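Local coordinates for superoxide dismutase [Mn/Fe] (Aeropyrum pernix, PDB 3AK2), which catalyses the dismutation of superoxide to oxygen and hydrogen peroxide, working with either manganese or iron at its active site, at residues Pro21-His31 with Asp165-Tyr175. Sequence-based numbering, arbitrary orientation.
With MN (manganese (II) ion), chain E.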
loop_
_atom_site.group_PDB
_atom_site.type_symbol
_atom_site.label_atom_id
_atom_site.label_comp_id
_atom_site.label_asym_id
_atom_site.label_seq_id
_atom_site.Cartn_x
_atom_site.Cartn_y
_atom_site.Cartn_z
ATOM N N PRO A 21 -31.210 -13.061 -10.968
ATOM C CA PRO A 21 -31.045 -11.655 -11.342
ATOM C C PRO A 21 -29.981 -10.891 -10.542
ATOM O O PRO A 21 -29.768 -9.709 -10.790
ATOM C CB PRO A 21 -32.426 -11.072 -11.044
ATOM C CG PRO A 21 -32.892 -11.849 -9.869
ATOM C CD PRO A 21 -32.326 -13.241 -10.020
ATOM N N TYR A 22 -29.325 -11.567 -9.603
ATOM C CA TYR A 22 -28.442 -10.903 -8.637
ATOM C C TYR A 22 -27.122 -10.412 -9.220
ATOM O O TYR A 22 -26.651 -9.333 -8.862
ATOM C CB TYR A 22 -28.239 -11.799 -7.415
ATOM C CG TYR A 22 -29.570 -12.191 -6.822
ATOM C CD1 TYR A 22 -30.068 -13.487 -6.960
ATOM C CD2 TYR A 22 -30.361 -11.243 -6.177
ATOM C CE1 TYR A 22 -31.317 -13.833 -6.434
ATOM C CE2 TYR A 22 -31.602 -11.575 -5.655
ATOM C CZ TYR A 22 -32.071 -12.867 -5.783
ATOM O OH TYR A 22 -33.305 -13.180 -5.255
ATOM N N ILE A 23 -26.536 -11.197 -10.120
ATOM C CA ILE A 23 -25.372 -10.757 -10.883
ATOM C C ILE A 23 -25.609 -11.119 -12.343
ATOM O O ILE A 23 -25.777 -12.292 -12.672
ATOM C CB ILE A 23 -24.046 -11.379 -10.371
ATOM C CG1 ILE A 23 -23.904 -11.192 -8.855
ATOM C CG2 ILE A 23 -22.863 -10.750 -11.097
ATOM C CD1 ILE A 23 -22.739 -11.950 -8.231
ATOM N N ILE A 24 -25.624 -10.110 -13.212
ATOM C CA ILE A 24 -25.992 -10.313 -14.619
ATOM C C ILE A 24 -24.950 -11.094 -15.422
ATOM O O ILE A 24 -23.753 -11.100 -15.091
ATOM C CB ILE A 24 -26.333 -8.983 -15.357
ATOM C CG1 ILE A 24 -25.168 -7.988 -15.281
ATOM C CG2 ILE A 24 -27.640 -8.383 -14.825
ATOM C CD1 ILE A 24 -25.310 -6.789 -16.213
ATOM N N GLU A 25 -25.424 -11.739 -16.484
ATOM C CA GLU A 25 -24.593 -12.567 -17.351
ATOM C C GLU A 25 -23.367 -11.836 -17.891
ATOM O O GLU A 25 -22.276 -12.410 -17.920
ATOM C CB GLU A 25 -25.429 -13.122 -18.512
ATOM C CG GLU A 25 -24.672 -14.040 -19.465
ATOM C CD GLU A 25 -25.534 -14.550 -20.608
ATOM O OE1 GLU A 25 -26.286 -13.745 -21.195
ATOM O OE2 GLU A 25 -25.447 -15.755 -20.924
ATOM N N GLU A 26 -23.536 -10.584 -18.319
ATOM C CA GLU A 26 -22.422 -9.866 -18.940
ATOM C C GLU A 26 -21.265 -9.689 -17.966
ATOM O O GLU A 26 -20.103 -9.809 -18.354
ATOM C CB GLU A 26 -22.840 -8.512 -19.513
ATOM C CG GLU A 26 -21.733 -7.879 -20.358
ATOM C CD GLU A 26 -22.056 -6.492 -20.869
ATOM O OE1 GLU A 26 -21.204 -5.936 -21.593
ATOM O OE2 GLU A 26 -23.139 -5.956 -20.551
ATOM N N ILE A 27 -21.591 -9.403 -16.708
ATOM C CA ILE A 27 -20.564 -9.299 -15.670
ATOM C C ILE A 27 -19.852 -10.631 -15.479
ATOM O O ILE A 27 -18.629 -10.691 -15.521
ATOM C CB ILE A 27 -21.128 -8.807 -14.327
ATOM C CG1 ILE A 27 -21.515 -7.329 -14.431
ATOM C CG2 ILE A 27 -20.102 -9.021 -13.201
ATOM C CD1 ILE A 27 -22.244 -6.789 -13.218
ATOM N N MET A 28 -20.613 -11.703 -15.293
ATOM C CA MET A 28 -20.005 -13.006 -15.060
ATOM C C MET A 28 -19.049 -13.383 -16.187
ATOM O O MET A 28 -17.950 -13.882 -15.932
ATOM C CB MET A 28 -21.069 -14.087 -14.881
ATOM C CG MET A 28 -21.978 -13.904 -13.671
ATOM S SD MET A 28 -21.109 -13.800 -12.094
ATOM C CE MET A 28 -20.299 -15.396 -12.008
ATOM N N LYS A 29 -19.459 -13.123 -17.429
ATOM C CA LYS A 29 -18.644 -13.459 -18.596
ATOM C C LYS A 29 -17.350 -12.645 -18.667
ATOM O O LYS A 29 -16.266 -13.214 -18.799
ATOM C CB LYS A 29 -19.455 -13.313 -19.889
ATOM C CG LYS A 29 -18.739 -13.830 -21.127
ATOM C CD LYS A 29 -19.687 -13.931 -22.313
ATOM C CE LYS A 29 -19.018 -14.608 -23.498
ATOM N NZ LYS A 29 -18.762 -16.053 -23.243
ATOM N N LEU A 30 -17.456 -11.322 -18.582
ATOM C CA LEU A 30 -16.266 -10.470 -18.589
ATOM C C LEU A 30 -15.369 -10.774 -17.399
ATOM O O LEU A 30 -14.148 -10.805 -17.521
ATOM C CB LEU A 30 -16.653 -8.991 -18.559
ATOM C CG LEU A 30 -17.346 -8.411 -19.791
ATOM C CD1 LEU A 30 -17.945 -7.061 -19.449
ATOM C CD2 LEU A 30 -16.368 -8.279 -20.951
ATOM N N HIS A 31 -15.984 -10.996 -16.247
ATOM C CA HIS A 31 -15.245 -11.181 -15.010
ATOM C C HIS A 31 -14.352 -12.415 -15.097
ATOM O O HIS A 31 -13.192 -12.400 -14.674
ATOM C CB HIS A 31 -16.224 -11.324 -13.854
ATOM C CG HIS A 31 -15.629 -11.017 -12.519
ATOM N ND1 HIS A 31 -16.381 -10.978 -11.365
ATOM C CD2 HIS A 31 -14.360 -10.719 -12.154
ATOM C CE1 HIS A 31 -15.596 -10.684 -10.343
ATOM N NE2 HIS A 31 -14.366 -10.513 -10.796
ATOM N N ASP A 165 -16.055 -10.203 -3.907
ATOM C CA ASP A 165 -15.289 -9.295 -4.741
ATOM C C ASP A 165 -16.019 -7.961 -4.803
ATOM O O ASP A 165 -17.173 -7.907 -5.252
ATOM C CB ASP A 165 -15.176 -9.896 -6.138
ATOM C CG ASP A 165 -14.193 -9.166 -7.029
ATOM O OD1 ASP A 165 -13.592 -8.147 -6.615
ATOM O OD2 ASP A 165 -14.021 -9.644 -8.161
ATOM N N VAL A 166 -15.373 -6.896 -4.330
ATOM C CA VAL A 166 -15.922 -5.547 -4.473
ATOM C C VAL A 166 -15.061 -4.641 -5.355
ATOM O O VAL A 166 -15.143 -3.413 -5.267
ATOM C CB VAL A 166 -16.272 -4.875 -3.116
ATOM C CG1 VAL A 166 -17.453 -5.583 -2.455
ATOM C CG2 VAL A 166 -15.070 -4.839 -2.184
ATOM N N TRP A 167 -14.248 -5.243 -6.221
ATOM C CA TRP A 167 -13.699 -4.482 -7.335
ATOM C C TRP A 167 -14.876 -3.940 -8.131
ATOM O O TRP A 167 -15.930 -4.575 -8.196
ATOM C CB TRP A 167 -12.852 -5.360 -8.240
ATOM C CG TRP A 167 -11.474 -5.640 -7.725
ATOM C CD1 TRP A 167 -11.141 -6.276 -6.559
ATOM C CD2 TRP A 167 -10.244 -5.317 -8.375
ATOM N NE1 TRP A 167 -9.776 -6.359 -6.442
ATOM C CE2 TRP A 167 -9.199 -5.787 -7.546
ATOM C CE3 TRP A 167 -9.919 -4.676 -9.577
ATOM C CZ2 TRP A 167 -7.849 -5.627 -7.880
ATOM C CZ3 TRP A 167 -8.581 -4.521 -9.912
ATOM C CH2 TRP A 167 -7.562 -4.996 -9.065
ATOM N N GLU A 168 -14.699 -2.774 -8.739
ATOM C CA GLU A 168 -15.796 -2.154 -9.477
ATOM C C GLU A 168 -16.292 -3.043 -10.618
ATOM O O GLU A 168 -17.496 -3.103 -10.871
ATOM C CB GLU A 168 -15.402 -0.754 -9.949
ATOM C CG GLU A 168 -15.164 0.197 -8.773
ATOM C CD GLU A 168 -14.767 1.600 -9.177
ATOM O OE1 GLU A 168 -13.950 1.761 -10.107
ATOM O OE2 GLU A 168 -15.264 2.549 -8.531
ATOM N N HIS A 169 -15.382 -3.764 -11.271
ATOM C CA HIS A 169 -15.770 -4.664 -12.359
ATOM C C HIS A 169 -16.726 -5.778 -11.933
ATOM O O HIS A 169 -17.364 -6.399 -12.783
ATOM C CB HIS A 169 -14.554 -5.253 -13.093
ATOM C CG HIS A 169 -13.715 -6.188 -12.270
ATOM N ND1 HIS A 169 -12.394 -5.926 -11.975
ATOM C CD2 HIS A 169 -13.988 -7.396 -11.715
ATOM C CE1 HIS A 169 -11.895 -6.921 -11.261
ATOM N NE2 HIS A 169 -12.842 -7.825 -11.086
ATOM N N ALA A 170 -16.808 -6.051 -10.633
ATOM C CA ALA A 170 -17.698 -7.094 -10.136
ATOM C C ALA A 170 -19.169 -6.665 -10.125
ATOM O O ALA A 170 -20.059 -7.513 -10.035
ATOM C CB ALA A 170 -17.257 -7.566 -8.744
ATOM N N TYR A 171 -19.432 -5.364 -10.233
ATOM C CA TYR A 171 -20.804 -4.887 -10.082
ATOM C C TYR A 171 -21.219 -3.698 -10.947
ATOM O O TYR A 171 -22.418 -3.459 -11.108
ATOM C CB TYR A 171 -21.095 -4.567 -8.612
ATOM C CG TYR A 171 -20.210 -3.495 -8.008
ATOM C CD1 TYR A 171 -20.505 -2.139 -8.168
ATOM C CD2 TYR A 171 -19.076 -3.839 -7.270
ATOM C CE1 TYR A 171 -19.693 -1.155 -7.610
ATOM C CE2 TYR A 171 -18.262 -2.861 -6.705
ATOM C CZ TYR A 171 -18.570 -1.527 -6.884
ATOM O OH TYR A 171 -17.771 -0.565 -6.316
ATOM N N TYR A 172 -20.257 -2.956 -11.492
ATOM C CA TYR A 172 -20.560 -1.643 -12.083
ATOM C C TYR A 172 -21.572 -1.661 -13.225
ATOM O O TYR A 172 -22.435 -0.786 -13.298
ATOM C CB TYR A 172 -19.296 -0.896 -12.514
ATOM C CG TYR A 172 -19.419 0.593 -12.295
ATOM C CD1 TYR A 172 -19.013 1.172 -11.094
ATOM C CD2 TYR A 172 -19.972 1.423 -13.273
ATOM C CE1 TYR A 172 -19.143 2.536 -10.874
ATOM C CE2 TYR A 172 -20.103 2.790 -13.061
ATOM C CZ TYR A 172 -19.684 3.338 -11.864
ATOM O OH TYR A 172 -19.814 4.694 -11.657
ATOM N N LEU A 173 -21.484 -2.648 -14.109
ATOM C CA LEU A 173 -22.406 -2.704 -15.247
ATOM C C LEU A 173 -23.869 -2.792 -14.826
ATOM O O LEU A 173 -24.751 -2.290 -15.530
ATOM C CB LEU A 173 -22.054 -3.862 -16.180
ATOM C CG LEU A 173 -20.807 -3.718 -17.056
ATOM C CD1 LEU A 173 -20.589 -4.996 -17.843
ATOM C CD2 LEU A 173 -20.909 -2.527 -18.000
ATOM N N GLN A 174 -24.113 -3.423 -13.680
ATOM C CA GLN A 174 -25.465 -3.644 -13.175
ATOM C C GLN A 174 -25.865 -2.622 -12.111
ATOM O O GLN A 174 -26.942 -2.020 -12.185
ATOM C CB GLN A 174 -25.566 -5.059 -12.600
ATOM C CG GLN A 174 -26.935 -5.438 -12.053
ATOM C CD GLN A 174 -26.996 -6.886 -11.614
ATOM O OE1 GLN A 174 -26.047 -7.643 -11.808
ATOM N NE2 GLN A 174 -28.118 -7.281 -11.024
ATOM N N TYR A 175 -24.994 -2.433 -11.126
ATOM C CA TYR A 175 -25.306 -1.633 -9.945
ATOM C C TYR A 175 -24.717 -0.227 -9.991
ATOM O O TYR A 175 -24.982 0.586 -9.101
ATOM C CB TYR A 175 -24.843 -2.366 -8.680
ATOM C CG TYR A 175 -25.596 -3.655 -8.424
ATOM C CD1 TYR A 175 -26.825 -3.647 -7.768
ATOM C CD2 TYR A 175 -25.087 -4.882 -8.854
ATOM C CE1 TYR A 175 -27.526 -4.823 -7.539
ATOM C CE2 TYR A 175 -25.778 -6.065 -8.626
ATOM C CZ TYR A 175 -26.997 -6.026 -7.969
ATOM O OH TYR A 175 -27.691 -7.190 -7.742
HETATM MN MN MN E . -12.715 -9.561 -9.716
HETATM O O HOH W 1 -11.320 -8.623 -8.423
#
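The imidazole of His169 turns an edge toward one face of the His31 ring in an offset edge-to-face pair, the planes 68° apart, with His169 CD2 lying 3.4 Å from His31 CD2. At the edge of the His31 ring, near its plane, sits Asp165 OD2. Manganese draws the three together, since it is bound by His31 NE2 and His169 NE2, each at 2.2 Å, and by Asp165 OD2 at 2.0 Å; a water and His79 complete the site. Trp167 N donates to Asp165 OD1, closing an Asx turn that helps fix the carboxylate, while His169 ND1 pairs with Glu168 of the second subunit.

At the other end of the contact, the Tyr175 ring meets Tyr22 O at its edge, and its hydroxyl donates to that oxygen in the carbonyl plane, on a lone pair, at 2.6 Å. Gln174 CG lies over one face of the same ring. With CG trans to its own N (chi1 -179°) and the chain extended, Gln174 reaches the 21-24 backbone: NE2 donates to Pro21 O at 2.9 Å, and OE1 accepts from Ile24 N, which stands above the amide carbonyl plane. A leucine at Gln174 would probably leave Pro21 O and Ile24 N without these partners and let the turn before the helix shift. Between the two ends, Ile27 CG1 packs on Leu173 CB and its CG2 on the Ala170 carbonyl, while Leu173 CD1 meets Leu30 CD1 at 3.7 Å.

The contact thus joins the alpha-hairpin and C-terminal domains across the three-histidine, one-aspartate metal site characteristic of iron/manganese superoxide dismutases.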